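Local coordinates for hypothetical membrane protein (Corynebacterium glutamicum, PDB 6JSB) that binds heme through a tyrosine-ligated iron and probably passes it along the heme uptake machinery of the corynebacterial cell envelope, at residues D98-P104 with L116-R122; E56-P60 with L71-W77; P92-I96 with D126-V130. All coordinates share one frame; numbering follows the deposited sequence. Where two conformers were deposited one is given.

Interaction 1 of 3, residues D98-P104 with L116-R122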
loop_
_atom_site.group_PDB
_atom_site.type_symbol
_atom_site.label_atom_id
_atom_site.label_comp_id
_atom_site.label_asym_id
_atom_site.label_seq_id
_atom_site.Cartn_x
_atom_site.Cartn_y
_atom_site.Cartn_z
ATOM N N ASP A 98 4.668 -10.227 -8.886
ATOM C CA ASP A 98 5.526 -10.101 -7.704
ATOM C C ASP A 98 5.573 -8.614 -7.376
ATOM O O ASP A 98 6.233 -7.839 -8.075
ATOM C CB ASP A 98 6.922 -10.682 -7.990
ATOM C CG ASP A 98 7.789 -10.799 -6.749
ATOM O OD1 ASP A 98 7.701 -9.928 -5.854
ATOM O OD2 ASP A 98 8.639 -11.752 -6.675
ATOM N N LEU A 99 4.811 -8.238 -6.363
ATOM C CA LEU A 99 4.474 -6.835 -6.071
ATOM C C LEU A 99 4.784 -6.522 -4.607
ATOM O O LEU A 99 4.434 -7.297 -3.711
ATOM C CB LEU A 99 2.959 -6.626 -6.307
ATOM C CG LEU A 99 2.386 -5.294 -5.803
ATOM C CD1 LEU A 99 2.915 -4.069 -6.570
ATOM C CD2 LEU A 99 0.847 -5.338 -5.968
ATOM N N ASP A 100 5.430 -5.395 -4.350
ATOM C CA ASP A 100 5.759 -5.027 -2.981
ATOM C C ASP A 100 5.466 -3.551 -2.808
ATOM O O ASP A 100 5.889 -2.747 -3.654
ATOM C CB ASP A 100 7.226 -5.284 -2.701
ATOM C CG ASP A 100 7.546 -5.185 -1.245
ATOM O OD1 ASP A 100 7.619 -6.241 -0.545
ATOM O OD2 ASP A 100 7.770 -4.053 -0.761
ATOM N N PHE A 101 4.694 -3.184 -1.773
ATOM C CA PHE A 101 4.460 -1.789 -1.405
ATOM C C PHE A 101 5.060 -1.555 -0.030
ATOM O O PHE A 101 4.787 -2.326 0.886
ATOM C CB PHE A 101 2.958 -1.462 -1.322
ATOM C CG PHE A 101 2.240 -1.356 -2.650
ATOM C CD1 PHE A 101 2.871 -0.872 -3.764
ATOM C CD2 PHE A 101 0.889 -1.577 -2.744
ATOM C CE1 PHE A 101 2.158 -0.673 -4.985
ATOM C CE2 PHE A 101 0.191 -1.430 -3.983
ATOM C CZ PHE A 101 0.839 -0.982 -5.092
ATOM N N SER A 102 5.778 -0.438 0.149
ATOM C CA SER A 102 6.313 -0.214 1.493
ATOM C C SER A 102 6.403 1.285 1.759
ATOM O O SER A 102 6.348 2.105 0.842
ATOM C CB SER A 102 7.651 -0.907 1.696
ATOM O OG SER A 102 8.631 -0.380 0.824
ATOM N N ASN A 103 6.501 1.641 3.050
ATOM C CA ASN A 103 6.610 3.030 3.483
ATOM C C ASN A 103 5.639 4.021 2.818
ATOM O O ASN A 103 6.062 5.029 2.268
ATOM C CB ASN A 103 8.041 3.520 3.262
ATOM C CG ASN A 103 9.022 2.692 3.989
ATOM O OD1 ASN A 103 8.870 2.455 5.200
ATOM N ND2 ASN A 103 10.011 2.178 3.261
ATOM N N PRO A 104 4.348 3.772 2.891
ATOM C CA PRO A 104 3.415 4.735 2.287
ATOM C C PRO A 104 3.448 6.073 3.001
ATOM O O PRO A 104 3.696 6.163 4.208
ATOM C CB PRO A 104 2.045 4.092 2.423
ATOM C CG PRO A 104 2.215 2.812 3.291
ATOM C CD PRO A 104 3.679 2.634 3.589
ATOM N N LEU A 116 1.639 8.207 -1.605
ATOM C CA LEU A 116 2.950 7.864 -2.139
ATOM C C LEU A 116 3.369 6.514 -1.595
ATOM O O LEU A 116 3.073 6.189 -0.448
ATOM C CB LEU A 116 4.007 8.884 -1.729
ATOM C CG LEU A 116 3.627 10.346 -1.986
ATOM C CD1 LEU A 116 4.813 11.274 -1.619
ATOM C CD2 LEU A 116 3.303 10.507 -3.397
ATOM N N VAL A 117 4.077 5.714 -2.401
ATOM C CA VAL A 117 4.529 4.415 -1.891
ATOM C C VAL A 117 5.853 4.079 -2.546
ATOM O O VAL A 117 6.124 4.452 -3.670
ATOM C CB VAL A 117 3.553 3.231 -2.153
ATOM C CG1 VAL A 117 2.271 3.368 -1.343
ATOM C CG2 VAL A 117 3.282 3.006 -3.637
ATOM N N ASP A 118 6.687 3.338 -1.807
ATOM C CA ASP A 118 7.833 2.678 -2.422
ATOM C C ASP A 118 7.343 1.368 -3.031
ATOM O O ASP A 118 6.677 0.566 -2.341
ATOM C CB ASP A 118 8.913 2.339 -1.400
ATOM C CG ASP A 118 9.525 3.533 -0.727
ATOM O OD1 ASP A 118 9.326 4.685 -1.178
ATOM O OD2 ASP A 118 10.229 3.299 0.287
ATOM N N PHE A 119 7.607 1.153 -4.320
ATOM C CA PHE A 119 7.051 -0.065 -4.955
ATOM C C PHE A 119 8.118 -0.793 -5.737
ATOM O O PHE A 119 9.122 -0.218 -6.172
ATOM C CB PHE A 119 5.842 0.180 -5.911
ATOM C CG PHE A 119 6.210 0.844 -7.219
ATOM C CD1 PHE A 119 6.578 0.083 -8.325
ATOM C CD2 PHE A 119 6.166 2.198 -7.319
ATOM C CE1 PHE A 119 6.963 0.672 -9.540
ATOM C CE2 PHE A 119 6.510 2.816 -8.546
ATOM C CZ PHE A 119 6.921 2.055 -9.638
ATOM N N LYS A 120 7.907 -2.115 -5.822
ATOM C CA LYS A 120 8.736 -2.959 -6.665
ATOM C C LYS A 120 7.756 -3.977 -7.238
ATOM O O LYS A 120 7.129 -4.741 -6.472
ATOM C CB LYS A 120 9.855 -3.616 -5.809
ATOM C CG LYS A 120 10.770 -4.576 -6.553
ATOM C CD LYS A 120 11.663 -5.321 -5.492
ATOM C CE LYS A 120 12.692 -6.309 -6.122
ATOM N NZ LYS A 120 13.044 -7.350 -5.113
ATOM N N SER A 121 7.543 -3.955 -8.552
ATOM C CA SER A 121 6.502 -4.802 -9.146
ATOM C C SER A 121 6.964 -5.306 -10.507
ATOM O O SER A 121 7.358 -4.503 -11.354
ATOM C CB SER A 121 5.219 -3.978 -9.313
ATOM O OG SER A 121 4.182 -4.798 -9.864
ATOM N N ARG A 122 6.881 -6.617 -10.767
ATOM C CA ARG A 122 7.189 -7.049 -12.128
ATOM C C ARG A 122 6.172 -6.481 -13.118
ATOM O O ARG A 122 4.950 -6.546 -12.897
ATOM C CB ARG A 122 7.169 -8.572 -12.236
ATOM C CG ARG A 122 8.211 -9.246 -11.366
ATOM C CD ARG A 122 8.297 -10.730 -11.757
ATOM N NE ARG A 122 9.171 -11.491 -10.870
ATOM C CZ ARG A 122 10.511 -11.486 -10.895
ATOM N NH1 ARG A 122 11.207 -10.709 -11.778
ATOM N NH2 ARG A 122 11.182 -12.295 -10.052
HETATM O O HOH W 1 3.982 -7.813 -10.458
HETATM O O HOH W 2 8.135 -7.328 -5.338
HETATM O O HOH W 3 9.584 -13.738 -8.199
HETATM O O HOH W 4 8.401 -1.716 -1.674
#

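Interaction 2 of 3, residues E56-P60 with L71-W77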
loop_
_atom_site.group_PDB
_atom_site.type_symbol
_atom_site.label_atom_id
_atom_site.label_comp_id
_atom_site.label_asym_id
_atom_site.label_seq_id
_atom_site.Cartn_x
_atom_site.Cartn_y
_atom_site.Cartn_z
ATOM N N GLU A 56 -7.482 -7.351 5.923
ATOM C CA GLU A 56 -7.242 -5.926 6.274
ATOM C C GLU A 56 -5.772 -5.736 6.591
ATOM O O GLU A 56 -5.080 -6.678 7.037
ATOM C CB GLU A 56 -8.083 -5.563 7.529
ATOM C CG GLU A 56 -9.588 -5.583 7.214
ATOM C CD GLU A 56 -10.429 -5.197 8.412
ATOM O OE1 GLU A 56 -10.772 -6.103 9.161
ATOM O OE2 GLU A 56 -10.714 -3.983 8.622
ATOM N N PHE A 57 -5.263 -4.514 6.353
ATOM C CA PHE A 57 -3.910 -4.181 6.782
ATOM C C PHE A 57 -3.938 -2.919 7.617
ATOM O O PHE A 57 -4.605 -1.944 7.221
ATOM C CB PHE A 57 -2.964 -3.864 5.560
ATOM C CG PHE A 57 -2.810 -4.964 4.560
ATOM C CD1 PHE A 57 -3.314 -4.791 3.267
ATOM C CD2 PHE A 57 -2.127 -6.135 4.891
ATOM C CE1 PHE A 57 -3.159 -5.800 2.283
ATOM C CE2 PHE A 57 -1.956 -7.100 3.938
ATOM C CZ PHE A 57 -2.485 -6.965 2.646
ATOM N N THR A 58 -3.186 -2.895 8.721
ATOM C CA THR A 58 -2.953 -1.610 9.390
ATOM C C THR A 58 -1.476 -1.279 9.224
ATOM O O THR A 58 -0.626 -2.174 9.293
ATOM C CB THR A 58 -3.299 -1.600 10.892
ATOM O OG1 THR A 58 -2.331 -2.386 11.593
ATOM C CG2 THR A 58 -4.700 -2.130 11.116
ATOM N N TRP A 59 -1.177 -0.026 8.938
ATOM C CA TRP A 59 0.163 0.438 8.683
ATOM C C TRP A 59 0.561 1.385 9.806
ATOM O O TRP A 59 -0.238 2.279 10.150
ATOM C CB TRP A 59 0.223 1.199 7.315
ATOM C CG TRP A 59 -0.272 0.387 6.113
ATOM C CD1 TRP A 59 -1.580 0.105 5.788
ATOM C CD2 TRP A 59 0.536 -0.187 5.059
ATOM N NE1 TRP A 59 -1.643 -0.619 4.607
ATOM C CE2 TRP A 59 -0.358 -0.821 4.145
ATOM C CE3 TRP A 59 1.919 -0.229 4.820
ATOM C CZ2 TRP A 59 0.066 -1.437 2.994
ATOM C CZ3 TRP A 59 2.372 -0.889 3.643
ATOM C CH2 TRP A 59 1.448 -1.484 2.756
ATOM N N PRO A 60 1.761 1.255 10.381
ATOM C CA PRO A 60 2.104 2.072 11.546
ATOM C C PRO A 60 2.490 3.479 11.126
ATOM O O PRO A 60 3.226 3.668 10.169
ATOM C CB PRO A 60 3.308 1.324 12.156
ATOM C CG PRO A 60 3.990 0.648 10.913
ATOM C CD PRO A 60 2.794 0.228 10.073
ATOM N N LEU A 71 4.047 6.815 6.918
ATOM C CA LEU A 71 3.799 5.463 7.418
ATOM C C LEU A 71 5.029 4.578 7.189
ATOM O O LEU A 71 5.880 4.848 6.337
ATOM C CB LEU A 71 2.582 4.829 6.716
ATOM C CG LEU A 71 1.275 5.658 6.688
ATOM C CD1 LEU A 71 0.194 5.058 5.824
ATOM C CD2 LEU A 71 0.756 5.948 8.105
ATOM N N GLY A 72 5.124 3.503 7.974
ATOM C CA GLY A 72 6.123 2.476 7.764
ATOM C C GLY A 72 5.420 1.193 7.356
ATOM O O GLY A 72 4.203 1.168 7.199
ATOM N N GLY A 73 6.216 0.139 7.161
ATOM C CA GLY A 73 5.631 -1.168 6.903
ATOM C C GLY A 73 5.763 -1.582 5.438
ATOM O O GLY A 73 5.983 -0.763 4.547
ATOM N N GLY A 74 5.642 -2.886 5.204
ATOM C CA GLY A 74 5.732 -3.425 3.853
ATOM C C GLY A 74 4.759 -4.571 3.689
ATOM O O GLY A 74 4.468 -5.300 4.643
ATOM N N VAL A 75 4.257 -4.723 2.459
ATOM C CA VAL A 75 3.424 -5.879 2.096
ATOM C C VAL A 75 3.926 -6.433 0.767
ATOM O O VAL A 75 4.213 -5.666 -0.150
ATOM C CB VAL A 75 1.937 -5.500 1.977
ATOM C CG1 VAL A 75 1.146 -6.713 1.530
ATOM C CG2 VAL A 75 1.406 -4.962 3.327
ATOM N N HIS A 76 4.014 -7.766 0.659
ATOM C CA HIS A 76 4.570 -8.415 -0.539
ATOM C C HIS A 76 3.535 -9.415 -1.029
ATOM O O HIS A 76 3.151 -10.319 -0.261
ATOM C CB HIS A 76 5.863 -9.157 -0.153
ATOM C CG HIS A 76 6.612 -9.752 -1.301
ATOM N ND1 HIS A 76 7.450 -10.837 -1.130
ATOM C CD2 HIS A 76 6.670 -9.421 -2.613
ATOM C CE1 HIS A 76 7.996 -11.151 -2.300
ATOM N NE2 HIS A 76 7.555 -10.303 -3.216
ATOM N N TRP A 77 3.109 -9.303 -2.292
ATOM C CA TRP A 77 2.187 -10.271 -2.895
ATOM C C TRP A 77 2.921 -11.076 -3.971
ATOM O O TRP A 77 3.663 -10.497 -4.785
ATOM C CB TRP A 77 1.041 -9.573 -3.613
ATOM C CG TRP A 77 0.095 -8.730 -2.790
ATOM C CD1 TRP A 77 -1.200 -9.074 -2.450
ATOM C CD2 TRP A 77 0.284 -7.371 -2.350
ATOM N NE1 TRP A 77 -1.801 -8.030 -1.780
ATOM C CE2 TRP A 77 -0.896 -6.981 -1.684
ATOM C CE3 TRP A 77 1.375 -6.461 -2.416
ATOM C CZ2 TRP A 77 -1.058 -5.689 -1.133
ATOM C CZ3 TRP A 77 1.230 -5.203 -1.875
ATOM C CH2 TRP A 77 0.019 -4.821 -1.217
#

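Interaction 3 of 3, residues P92-I96 with D126-V130. With HEM (protoporphyrin IX containing Fe), chain C.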
loop_
_atom_site.group_PDB
_atom_site.type_symbol
_atom_site.label_atom_id
_atom_site.label_comp_id
_atom_site.label_asym_id
_atom_site.label_seq_id
_atom_site.Cartn_x
_atom_site.Cartn_y
_atom_site.Cartn_z
ATOM N N PRO A 92 11.165 -18.644 -5.484
ATOM C CA PRO A 92 10.986 -17.233 -5.150
ATOM C C PRO A 92 11.343 -16.290 -6.279
ATOM O O PRO A 92 10.869 -15.137 -6.257
ATOM C CB PRO A 92 11.926 -17.031 -3.960
ATOM C CG PRO A 92 11.949 -18.423 -3.293
ATOM C CD PRO A 92 12.005 -19.345 -4.483
ATOM N N ASP A 93 12.157 -16.744 -7.226
ATOM C CA ASP A 93 12.608 -15.930 -8.359
ATOM C C ASP A 93 11.698 -16.055 -9.577
ATOM O O ASP A 93 12.041 -15.526 -10.655
ATOM C CB ASP A 93 14.013 -16.372 -8.749
ATOM C CG ASP A 93 15.035 -16.115 -7.658
ATOM O OD1 ASP A 93 14.825 -15.196 -6.871
ATOM O OD2 ASP A 93 16.069 -16.818 -7.633
ATOM N N ASN A 94 10.576 -16.784 -9.465
ATOM C CA ASN A 94 9.811 -17.090 -10.668
ATOM C C ASN A 94 8.329 -16.740 -10.566
ATOM O O ASN A 94 7.532 -17.250 -11.367
ATOM C CB ASN A 94 9.997 -18.568 -11.048
ATOM C CG ASN A 94 11.332 -18.789 -11.758
ATOM O OD1 ASN A 94 11.434 -18.496 -12.932
ATOM N ND2 ASN A 94 12.363 -19.224 -11.038
ATOM N N PHE A 95 7.923 -15.855 -9.638
ATOM C CA PHE A 95 6.533 -15.414 -9.590
ATOM C C PHE A 95 6.304 -14.358 -10.680
ATOM O O PHE A 95 6.945 -13.298 -10.683
ATOM C CB PHE A 95 6.211 -14.836 -8.216
ATOM C CG PHE A 95 6.059 -15.877 -7.152
ATOM C CD1 PHE A 95 4.938 -16.663 -7.132
ATOM C CD2 PHE A 95 7.047 -16.046 -6.174
ATOM C CE1 PHE A 95 4.771 -17.607 -6.092
ATOM C CE2 PHE A 95 6.905 -17.009 -5.147
ATOM C CZ PHE A 95 5.753 -17.786 -5.127
ATOM N N ILE A 96 5.421 -14.653 -11.622
ATOM C CA ILE A 96 5.146 -13.633 -12.657
ATOM C C ILE A 96 4.537 -12.379 -12.060
ATOM O O ILE A 96 4.822 -11.254 -12.519
ATOM C CB ILE A 96 4.260 -14.235 -13.756
ATOM C CG1 ILE A 96 5.127 -15.280 -14.508
ATOM C CG2 ILE A 96 3.809 -13.120 -14.691
ATOM C CD1 ILE A 96 4.315 -16.174 -15.490
ATOM N N ASP A 126 3.361 -10.813 -20.552
ATOM C CA ASP A 126 2.396 -11.808 -20.995
ATOM C C ASP A 126 2.403 -12.912 -19.955
ATOM O O ASP A 126 3.117 -12.833 -18.949
ATOM C CB ASP A 126 2.694 -12.339 -22.407
ATOM C CG ASP A 126 4.055 -13.001 -22.521
ATOM O OD1 ASP A 126 4.515 -13.686 -21.582
ATOM O OD2 ASP A 126 4.662 -12.909 -23.620
ATOM N N THR A 127 1.596 -13.934 -20.185
ATOM C CA THR A 127 1.383 -14.922 -19.140
ATOM C C THR A 127 2.475 -15.965 -19.069
ATOM O O THR A 127 2.341 -16.905 -18.261
ATOM C CB THR A 127 0.046 -15.620 -19.329
ATOM O OG1 THR A 127 0.095 -16.354 -20.557
ATOM C CG2 THR A 127 -1.076 -14.581 -19.368
ATOM N N LYS A 128 3.524 -15.850 -19.895
ATOM C CA LYS A 128 4.609 -16.821 -19.934
ATOM C C LYS A 128 5.971 -16.166 -19.691
ATOM O O LYS A 128 7.010 -16.759 -20.034
ATOM C CB LYS A 128 4.617 -17.575 -21.276
ATOM C CG LYS A 128 3.308 -18.342 -21.539
ATOM C CD LYS A 128 3.128 -19.452 -20.492
ATOM C CE LYS A 128 1.769 -20.149 -20.561
ATOM N NZ LYS A 128 1.634 -21.196 -19.484
ATOM N N THR A 129 5.987 -14.965 -19.127
ATOM C CA THR A 129 7.214 -14.192 -18.940
ATOM C C THR A 129 7.313 -13.768 -17.478
ATOM O O THR A 129 6.380 -13.153 -16.958
ATOM C CB THR A 129 7.195 -12.932 -19.809
ATOM O OG1 THR A 129 7.130 -13.331 -21.185
ATOM C CG2 THR A 129 8.454 -12.093 -19.579
ATOM N N VAL A 130 8.480 -14.001 -16.872
ATOM C CA VAL A 130 8.817 -13.470 -15.527
ATOM C C VAL A 130 9.550 -12.149 -15.772
ATOM O O VAL A 130 10.776 -12.124 -15.940
ATOM C CB VAL A 130 9.688 -14.446 -14.733
ATOM C CG1 VAL A 130 9.959 -13.880 -13.323
ATOM C CG2 VAL A 130 8.958 -15.804 -14.587
HETATM C CHA HEM C . -6.809 -10.037 -12.596
HETATM C CHB HEM C . -4.606 -13.772 -14.762
HETATM C CHC HEM C . -0.332 -11.477 -14.162
HETATM C CHD HEM C . -2.542 -7.879 -11.678
HETATM C C1A HEM C . -6.566 -11.199 -13.303
HETATM C C2A HEM C . -7.619 -12.035 -13.848
HETATM C C3A HEM C . -7.039 -13.098 -14.452
HETATM C C4A HEM C . -5.595 -12.927 -14.297
HETATM C CMA HEM C . -7.740 -14.285 -15.182
HETATM C CAA HEM C . -9.123 -11.706 -13.735
HETATM C CBA HEM C . -9.715 -12.417 -12.527
HETATM C CGA HEM C . -11.074 -11.829 -12.219
HETATM O O1A HEM C . -11.764 -12.382 -11.318
HETATM O O2A HEM C . -11.442 -10.800 -12.870
HETATM C C1B HEM C . -3.271 -13.476 -14.777
HETATM C C2B HEM C . -2.228 -14.331 -15.345
HETATM C C3B HEM C . -1.049 -13.703 -15.191
HETATM C C4B HEM C . -1.283 -12.434 -14.489
HETATM C CMB HEM C . -2.552 -15.686 -16.035
HETATM C CAB HEM C . 0.381 -14.157 -15.610
HETATM C CBB HEM C . 0.672 -15.442 -15.834
HETATM C C1C HEM C . -0.542 -10.305 -13.427
HETATM C C2C HEM C . 0.482 -9.376 -13.014
HETATM C C3C HEM C . -0.104 -8.397 -12.284
HETATM C C4C HEM C . -1.542 -8.651 -12.277
HETATM C CMC HEM C . 2.006 -9.554 -13.247
HETATM C CAC HEM C . 0.687 -7.275 -11.635
HETATM C CBC HEM C . 0.240 -6.763 -10.497
HETATM C C1D HEM C . -3.890 -8.166 -11.737
HETATM C C2D HEM C . -4.926 -7.330 -11.174
HETATM C C3D HEM C . -6.124 -7.905 -11.413
HETATM C C4D HEM C . -5.880 -9.150 -12.123
HETATM C CMD HEM C . -4.636 -5.977 -10.490
HETATM C CAD HEM C . -7.513 -7.341 -10.981
HETATM C CBD HEM C . -7.877 -8.050 -9.650
HETATM C CGD HEM C . -9.215 -7.478 -9.187
HETATM O O1D HEM C . -10.254 -7.851 -9.832
HETATM O O2D HEM C . -9.189 -6.655 -8.207
HETATM N NA HEM C . -5.305 -11.752 -13.607
HETATM N NB HEM C . -2.649 -12.370 -14.239
HETATM N NC HEM C . -1.771 -9.813 -12.977
HETATM N ND HEM C . -4.513 -9.258 -12.274
HETATM FE FE HEM C . -3.447 -10.875 -13.045
#

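Interaction 1 of 3, residues D98-P104 with L116-R122
D98 opens the pairing by taking the backbone N-H of R122 on its carbonyl oxygen. Its CB lies 3.7 Å from NE of R122. The opposite charges are near, but no guanidinium N-H aims at the carboxylate; a water links D98 OD2 to R122 NH2, and R122 NH1 bonds to A131 O. A second water joins D98 OD1 to the carbonyl of K120, and H76 also holds OD1. L99 pairs with S121 at a non-hydrogen-bonded position, and its CD1 rests 3.6 Å from CB of S121. The OG of that serine bonds to V172 O. D100 and K120 exchange two backbone hydrogen bonds, while the D100 carboxylate forms a salt bridge with R43. F101 CG stands anti to its carbonyl carbon (chi1 -73°). CB of F119 meets the ring at its edge, in plane, 3.8 Å from F101 CD1, and V117 CG2 approaches CD1 obliquely. S102 and D118 form the next hydrogen-bonded pair, and S102 OG sits 3.5 Å from D118 CB. At N103 the chain turns a corner. N103 ND2 reaches D118 OD2 at 3.2 Å and a nearly straight 169°, from the anti side and out of the carboxylate plane. D118 OD1 is held by Q138. P104 packs its CB on V117 CG1. Consecutive strands 95-109 and 112-122, paired antiparallel with alternating hydrogen-bonded and non-hydrogen-bonded positions, form a beta hairpin in this HtaA-family domain.

Interaction 2 of 3, residues E56-P60 with L71-W77
V75 stands between two aromatic side chains, F57 and W59, and touches each with a different geometry. Its CG2 lies over one face of the F57 ring, 4.2 Å from the centroid and 18° off the ring normal. This is a CH-pi contact, offset toward the rim of the ring. The same methyl packs against the six-membered ring of W59, 3.5 Å from CH2, and the two side chains cross at about a right angle. V75 CG1 is anti to the backbone N (chi1 177°). This torsion carries CG1 to the far rim of F57, 3.8 Å from CZ, and also over one face of W77. W77 itself approaches F57 obliquely, with its CZ2 4.0 Å from F57 CE1. Its indole NE1 bonds to N21.

Strands 56-65 and 68-81 form an antiparallel beta hairpin of the HtaA-family sheet, but here they have splayed apart, with the short strand axes 9.4 Å from each other at closest. The aromatic side chains and V75 bridge the opening. Toward the turn the backbones still meet: G72 N donates to P60 O at 2.9 Å, nearly head-on to the carbonyl.

W59 turns the edge of its indole to the glycines. The carbonyls of G72 and G73 both sit at this edge, in plane, with G72 O 3.6 Å from W59 CE3. Its NE1 is held by W14 O. G73 passes close to P60 and W59 at a positive phi of 106°. L71 CD1 touches W59 CB in the conformer given.

Interaction 3 of 3, residues P92-I96 with D126-V130
This is a small, mainly apolar contact at the heme end of the sheet, where the 3-10 and loop lead-in to strand 95-109 meets the loop between strands 112-122 and 133-136. I96 and V130 form its centre. I96 CG1 lies 3.9 Å from V130 CG2, and the two side chains cross at a slant. With CG1 anti to the carbonyl carbon and the chain extended (chi2 170°), I96 CD1 reaches T127 O at 3.5 Å. Its CG2 branch turns to T129 O at 3.4 Å. V130 uses both methyls: CG1 faces the carbonyls of D93 and F95, and CG2 faces that of N94.

The loop is shaped from within by D126. Its OD1 accepts K128 N at 2.9 Å, an Asx turn, and T129 OG1 at 2.7 Å. The two donors arrive from opposite faces of the carboxylate plane.

Both I96 and T127 belong to the heme pocket. I96 CD1 is 3.7 Å from the heme vinyl carbon CBB, and T127 O lies 3.3 Å from it. T127 adds its CB and CG2 against this rim. Van der Waals packing thus holds the segments together, and the vinyl group meets both side-chain carbons and the T127 carbonyl directly.

In the fold
Interactions 1 and 2 lie within one antiparallel sheet, in which strand 95-109 lies between 68-81 and 112-122. Interaction 3 joins the lead-in to strand 95-109 to a loop that follows 112-122. Interactions 1 and 2 have centres about 10 Å apart and are joined directly: L99 O meets W77 N at 2.8 Å, a probable hydrogen bond. F101 and W77 also bring their rings together across this seam. Interaction 3 lies about 17 Å from interaction 1, centre to centre. R122 is the bridge, with its CZ 3.5 Å from V130 CG1. Interactions 2 and 3 do not touch; their nearest atoms are about 6 Å apart. R122 of interaction 1 belongs to the heme pocket along with residues of interaction 3. Y23, the axial ligand of the iron, has its side chain about 8 Å from those of L99, W77 and I96.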